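Local coordinates for protein AncCDT-1 (Synthetic construct, PDB 5T0W) that binds arginine in its cleft and probably represents an ancestral amino acid-binding protein, a precursor of cyclohexadienyl dehydratase, at residues Lys99-Asp104 with Glu219-Val224; Asp128-Asp133 with Phe151-Lys156. All coordinates share one frame; numbering follows the deposited sequence.

Contact 1: residues Lys99-Asp104 with Glu219-Val224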
loop_
_atom_site.group_PDB
_atom_site.type_symbol
_atom_site.label_atom_id
_atom_site.label_comp_id
_atom_site.label_asym_id
_atom_site.label_seq_id
_atom_site.Cartn_x
_atom_site.Cartn_y
_atom_site.Cartn_z
ATOM N N LYS A 99 15.422 4.767 6.459
ATOM C CA LYS A 99 15.934 4.636 5.104
ATOM C C LYS A 99 15.457 5.744 4.160
ATOM O O LYS A 99 16.176 6.157 3.235
ATOM C CB LYS A 99 15.576 3.239 4.563
ATOM C CG LYS A 99 16.478 2.136 5.120
ATOM C CD LYS A 99 16.116 0.741 4.640
ATOM C CE LYS A 99 15.045 0.105 5.517
ATOM N NZ LYS A 99 14.858 -1.333 5.130
ATOM N N VAL A 100 14.240 6.228 4.375
ATOM C CA VAL A 100 13.655 7.256 3.513
ATOM C C VAL A 100 12.877 8.236 4.357
ATOM O O VAL A 100 12.645 8.003 5.543
ATOM C CB VAL A 100 12.696 6.642 2.476
ATOM C CG1 VAL A 100 13.405 5.641 1.591
ATOM C CG2 VAL A 100 11.504 5.961 3.164
ATOM N N ASP A 101 12.479 9.330 3.734
ATOM C CA ASP A 101 11.644 10.315 4.379
ATOM C C ASP A 101 10.216 10.124 3.909
ATOM O O ASP A 101 9.957 9.893 2.738
ATOM C CB ASP A 101 12.098 11.747 4.030
ATOM C CG ASP A 101 13.285 12.263 4.866
ATOM O OD1 ASP A 101 13.458 11.850 6.025
ATOM O OD2 ASP A 101 14.049 13.100 4.296
ATOM N N PHE A 102 9.270 10.288 4.820
ATOM C CA PHE A 102 7.849 10.229 4.500
ATOM C C PHE A 102 7.180 11.581 4.570
ATOM O O PHE A 102 7.481 12.404 5.410
ATOM C CB PHE A 102 7.144 9.322 5.473
ATOM C CG PHE A 102 7.405 7.896 5.233
ATOM C CD1 PHE A 102 6.666 7.198 4.280
ATOM C CD2 PHE A 102 8.380 7.243 5.942
ATOM C CE1 PHE A 102 6.890 5.872 4.067
ATOM C CE2 PHE A 102 8.607 5.915 5.734
ATOM C CZ PHE A 102 7.869 5.234 4.797
ATOM N N SER A 103 6.234 11.780 3.667
ATOM C CA SER A 103 5.327 12.889 3.725
ATOM C C SER A 103 4.488 12.786 4.986
ATOM O O SER A 103 4.565 11.796 5.747
ATOM C CB SER A 103 4.387 12.844 2.513
ATOM O OG SER A 103 3.351 11.880 2.679
ATOM N N ASP A 104 3.700 13.818 5.221
ATOM C CA ASP A 104 2.666 13.729 6.234
ATOM C C ASP A 104 1.651 12.639 5.848
ATOM O O ASP A 104 1.543 12.310 4.674
ATOM C CB ASP A 104 1.946 15.060 6.386
ATOM C CG ASP A 104 2.832 16.135 6.921
ATOM O OD1 ASP A 104 3.547 15.854 7.906
ATOM O OD2 ASP A 104 2.751 17.274 6.406
ATOM N N GLU A 219 13.350 20.258 -0.026
ATOM C CA GLU A 219 12.564 21.053 -0.998
ATOM C C GLU A 219 11.383 20.224 -1.500
ATOM O O GLU A 219 10.230 20.648 -1.407
ATOM C CB GLU A 219 13.424 21.542 -2.193
ATOM C CG GLU A 219 14.172 22.845 -1.951
ATOM C CD GLU A 219 15.133 23.205 -3.080
ATOM O OE1 GLU A 219 16.352 23.323 -2.809
ATOM O OE2 GLU A 219 14.694 23.324 -4.246
ATOM N N LEU A 220 11.684 19.015 -1.959
ATOM C CA LEU A 220 10.654 18.092 -2.460
ATOM C C LEU A 220 9.693 17.669 -1.370
ATOM O O LEU A 220 8.478 17.683 -1.560
ATOM C CB LEU A 220 11.310 16.869 -3.089
ATOM C CG LEU A 220 10.365 15.889 -3.776
ATOM C CD1 LEU A 220 9.596 16.559 -4.895
ATOM C CD2 LEU A 220 11.154 14.697 -4.301
ATOM N N LEU A 221 10.235 17.366 -0.198
ATOM C CA LEU A 221 9.400 16.981 0.949
ATOM C C LEU A 221 8.422 18.083 1.345
ATOM O O LEU A 221 7.238 17.829 1.540
ATOM C CB LEU A 221 10.257 16.595 2.152
ATOM C CG LEU A 221 9.466 16.084 3.360
ATOM C CD1 LEU A 221 8.488 14.992 2.962
ATOM C CD2 LEU A 221 10.389 15.583 4.467
ATOM N N ASN A 222 8.936 19.308 1.455
ATOM C CA ASN A 222 8.091 20.470 1.781
ATOM C C ASN A 222 7.031 20.691 0.719
ATOM O O ASN A 222 5.889 20.988 1.027
ATOM C CB ASN A 222 8.940 21.715 1.942
ATOM C CG ASN A 222 9.905 21.607 3.111
ATOM O OD1 ASN A 222 9.744 20.767 3.999
ATOM N ND2 ASN A 222 10.921 22.463 3.114
ATOM N N TRP A 223 7.425 20.509 -0.534
ATOM C CA TRP A 223 6.512 20.712 -1.647
ATOM C C TRP A 223 5.359 19.722 -1.561
ATOM O O TRP A 223 4.179 20.105 -1.548
ATOM C CB TRP A 223 7.258 20.509 -2.956
ATOM C CG TRP A 223 6.449 20.815 -4.100
ATOM C CD1 TRP A 223 5.388 20.100 -4.572
ATOM C CD2 TRP A 223 6.602 21.949 -4.961
ATOM N NE1 TRP A 223 4.876 20.719 -5.687
ATOM C CE2 TRP A 223 5.603 21.857 -5.937
ATOM C CE3 TRP A 223 7.497 23.032 -4.999
ATOM C CZ2 TRP A 223 5.459 22.797 -6.912
ATOM C CZ3 TRP A 223 7.357 23.954 -5.979
ATOM C CH2 TRP A 223 6.348 23.834 -6.931
ATOM N N VAL A 224 5.708 18.448 -1.429
ATOM C CA VAL A 224 4.712 17.408 -1.245
ATOM C C VAL A 224 3.795 17.751 -0.058
ATOM O O VAL A 224 2.571 17.743 -0.202
ATOM C CB VAL A 224 5.365 16.025 -1.031
ATOM C CG1 VAL A 224 4.325 14.976 -0.657
ATOM C CG2 VAL A 224 6.097 15.591 -2.280
#
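The flat peptide joining Phe-102 to Ser-103 presents one face to helix 218-233, and Leu-221 covers it. The methyl CD1 of Leu-221 sits over that face, 3.7 Å from the carbonyl O of Phe-102, and leans on to Ser-103, whose CA is 3.9 Å from the same CD1. On the opposite side of this peptide plane the side chain of Phe-102 departs; it touches Met-90 and Ile-92 and lies about 7 Å from the bound arginine. Leu-221 reaches the strand because CG is anti to its backbone N (chi1 -176°), which sends both methyls forward as a fork. The second prong, CD2, stands 4.2 Å from CB of Asp-101, meeting the base of that side chain rather than its flat carboxylate; OD1 of Asp-101 is instead turned to Lys-215 in a long, weak ion pair. One helical turn on, Val-224 closes the other end of the patch, with its CG1 3.8 Å from CB of Ser-103. OG of Ser-103 donates to the carbonyl O of Asp-104 at 2.7 Å, tilted 29° out of the carbonyl plane, and is also bonded to the backbone N of Phe-211. The hydroxyl is thus engaged on the strand side, and CB is the side-chain atom that meets Val-224. No hydrogen bond joins the two segments, whose fit rests on methyl groups against backbone and CB atoms, but one residue on the helix does bond the strand end, Asp-104 N to Asn-225 OD1. Strand 101-102 pairs antiparallel with strand 207-213, and the helix that follows that strand folds back over the pair, a helix-on-sheet layer within one lobe of a family 3 solute-binding protein.

Contact 2: residues Asp128-Asp133 with Phe151-Lys156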
loop_
_atom_site.group_PDB
_atom_site.type_symbol
_atom_site.label_atom_id
_atom_site.label_comp_id
_atom_site.label_asym_id
_atom_site.label_seq_id
_atom_site.Cartn_x
_atom_site.Cartn_y
_atom_site.Cartn_z
ATOM N N ASP A 128 -6.355 -16.917 17.035
ATOM C CA ASP A 128 -6.856 -18.181 16.503
ATOM C C ASP A 128 -6.026 -18.701 15.315
ATOM O O ASP A 128 -6.150 -19.871 14.952
ATOM C CB ASP A 128 -8.337 -18.063 16.111
ATOM C CG ASP A 128 -9.240 -17.893 17.305
ATOM O OD1 ASP A 128 -8.740 -17.636 18.425
ATOM O OD2 ASP A 128 -10.470 -18.005 17.132
ATOM N N LEU A 129 -5.232 -17.832 14.697
ATOM C CA LEU A 129 -4.369 -18.201 13.591
ATOM C C LEU A 129 -2.969 -18.622 14.042
ATOM O O LEU A 129 -2.219 -19.170 13.252
ATOM C CB LEU A 129 -4.223 -17.038 12.596
ATOM C CG LEU A 129 -5.392 -16.746 11.643
ATOM C CD1 LEU A 129 -5.207 -15.508 10.788
ATOM C CD2 LEU A 129 -5.689 -17.925 10.734
ATOM N N ASN A 130 -2.639 -18.398 15.308
ATOM C CA ASN A 130 -1.328 -18.731 15.844
ATOM C C ASN A 130 -1.226 -20.187 16.318
ATOM O O ASN A 130 -0.780 -20.466 17.427
ATOM C CB ASN A 130 -0.998 -17.785 16.990
ATOM C CG ASN A 130 0.419 -17.957 17.480
ATOM O OD1 ASN A 130 1.313 -18.347 16.718
ATOM N ND2 ASN A 130 0.649 -17.617 18.730
ATOM N N LYS A 131 -1.676 -21.101 15.465
ATOM C CA LYS A 131 -1.550 -22.532 15.660
ATOM C C LYS A 131 -0.577 -23.105 14.652
ATOM O O LYS A 131 -0.323 -22.470 13.648
ATOM C CB LYS A 131 -2.911 -23.196 15.486
ATOM C CG LYS A 131 -3.698 -23.224 16.790
ATOM C CD LYS A 131 -4.826 -22.220 16.820
ATOM C CE LYS A 131 -6.139 -22.961 16.679
ATOM N NZ LYS A 131 -7.185 -22.049 16.145
ATOM N N PRO A 132 -0.021 -24.308 14.907
ATOM C CA PRO A 132 1.033 -24.789 14.007
ATOM C C PRO A 132 0.541 -25.394 12.686
ATOM O O PRO A 132 1.330 -25.527 11.741
ATOM C CB PRO A 132 1.769 -25.833 14.848
ATOM C CG PRO A 132 1.204 -25.754 16.226
ATOM C CD PRO A 132 -0.170 -25.183 16.073
ATOM N N ASP A 133 -0.736 -25.754 12.630
ATOM C CA ASP A 133 -1.356 -26.311 11.415
ATOM C C ASP A 133 -1.894 -25.234 10.463
ATOM O O ASP A 133 -2.239 -25.534 9.312
ATOM C CB ASP A 133 -2.496 -27.304 11.755
ATOM C CG ASP A 133 -3.444 -26.784 12.821
ATOM O OD1 ASP A 133 -3.263 -25.680 13.331
ATOM O OD2 ASP A 133 -4.377 -27.495 13.198
ATOM N N PHE A 151 3.202 -11.782 15.457
ATOM C CA PHE A 151 2.012 -12.143 16.252
ATOM C C PHE A 151 1.427 -13.531 15.954
ATOM O O PHE A 151 0.416 -13.930 16.548
ATOM C CB PHE A 151 0.991 -10.999 16.100
ATOM C CG PHE A 151 1.599 -9.653 16.455
ATOM C CD1 PHE A 151 2.134 -9.449 17.730
ATOM C CD2 PHE A 151 1.723 -8.624 15.505
ATOM C CE1 PHE A 151 2.743 -8.250 18.073
ATOM C CE2 PHE A 151 2.325 -7.421 15.851
ATOM C CZ PHE A 151 2.835 -7.236 17.138
ATOM N N LEU A 152 2.034 -14.245 15.005
ATOM C CA LEU A 152 1.609 -15.612 14.667
ATOM C C LEU A 152 2.819 -16.521 14.457
ATOM O O LEU A 152 2.971 -17.098 13.387
ATOM C CB LEU A 152 0.742 -15.608 13.400
ATOM C CG LEU A 152 -0.437 -14.647 13.303
ATOM C CD1 LEU A 152 -0.977 -14.632 11.877
ATOM C CD2 LEU A 152 -1.530 -15.044 14.275
ATOM N N PRO A 153 3.688 -16.642 15.471
ATOM C CA PRO A 153 4.997 -17.262 15.259
ATOM C C PRO A 153 4.902 -18.777 15.171
ATOM O O PRO A 153 5.754 -19.396 14.544
ATOM C CB PRO A 153 5.797 -16.849 16.507
ATOM C CG PRO A 153 4.770 -16.598 17.552
ATOM C CD PRO A 153 3.581 -16.043 16.809
ATOM N N LYS A 154 3.866 -19.360 15.765
ATOM C CA LYS A 154 3.598 -20.795 15.560
ATOM C C LYS A 154 3.096 -21.148 14.141
ATOM O O LYS A 154 3.230 -22.301 13.722
ATOM C CB LYS A 154 2.606 -21.374 16.568
ATOM C CG LYS A 154 3.131 -21.429 17.972
ATOM C CD LYS A 154 2.066 -22.039 18.841
ATOM C CE LYS A 154 2.294 -21.781 20.308
ATOM N NZ LYS A 154 1.279 -22.582 21.050
ATOM N N ALA A 155 2.515 -20.197 13.416
ATOM C CA ALA A 155 1.901 -20.519 12.127
ATOM C C ALA A 155 2.930 -20.632 11.042
ATOM O O ALA A 155 4.084 -20.243 11.226
ATOM C CB ALA A 155 0.853 -19.475 11.745
ATOM N N LYS A 156 2.498 -21.151 9.895
ATOM C CA LYS A 156 3.321 -21.179 8.694
ATOM C C LYS A 156 2.992 -19.963 7.816
ATOM O O LYS A 156 1.951 -19.897 7.217
ATOM C CB LYS A 156 3.099 -22.467 7.912
ATOM C CG LYS A 156 3.637 -23.686 8.620
ATOM C CD LYS A 156 3.207 -24.976 7.921
ATOM C CE LYS A 156 3.835 -26.203 8.559
ATOM N NZ LYS A 156 3.250 -27.450 7.993
#
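Asn-130 reaches across to the turn that follows helix 143-151, and each atom of its side chain finds a neighbour there. CB rests 3.9 Å from CD2 of Leu-152, a methyl that also packs 3.7 Å from CB of Leu-129. With CG anti to the backbone N (chi1 -173°), the amide is carried on toward the turn, where CG faces CA of Leu-152 and CD of Pro-153, which lie together on one side of it. At the tip both branches lie against CD of Pro-153, OD1 at 3.2 Å and ND2 at 3.8 Å, and OD1 also accepts the backbone N-H of Lys-154 at 2.9 Å. That N lies almost in line with the amide C=O (161° at OD1), although the N-H itself is somewhat bent, at 144°. OD1 also sits close to N of Pro-153, which has no hydrogen to offer. Leu-152 to Ala-155 form a type I beta turn, so OD1 bonds to an N-H inside it, beside the turn's own bond from Ala-155 N to Leu-152 O. An alanine in place of Asn-130 would probably leave the Lys-154 N-H without this mate and open a gap beside Pro-153. Farther along, the backbones touch through two CA-H...O contacts: CA of Ala-155 stands 3.3 Å from the carbonyl O of Lys-131, and CA of Pro-132 is 3.3 Å from that of Lys-154. The parallel pairing of strands 135-139 and 156-160 starts just beyond, with Lys-156 bonded through its backbone to Val-134 and Val-136. Between the segments themselves, one side-chain-to-backbone hydrogen bond crosses, supported by weak CH...O contacts and one leucine pair, with no charge pairing.

From the N terminus, the chain passes through the parallel sheet and helices of the first lobe before reaching 99-104, the first half of contact 1. It then runs along strand 107-115 into the other lobe and on to 128-133, and contact 2 closes a short loop of 17 residues holding strand 135-139 and helix 143-151, a beta-alpha unit completed by the parallel strand 156-160. Only after strand 207-213 does 219-224 close contact 1, across 114 residues, so the smaller loop falls wholly within the larger. Contact 1 ties helix 218-233 to short strand 101-102 in the first lobe; contact 2, in the other, joins the loops leading into neighbouring parallel strands. Their centres lie 37 Å apart.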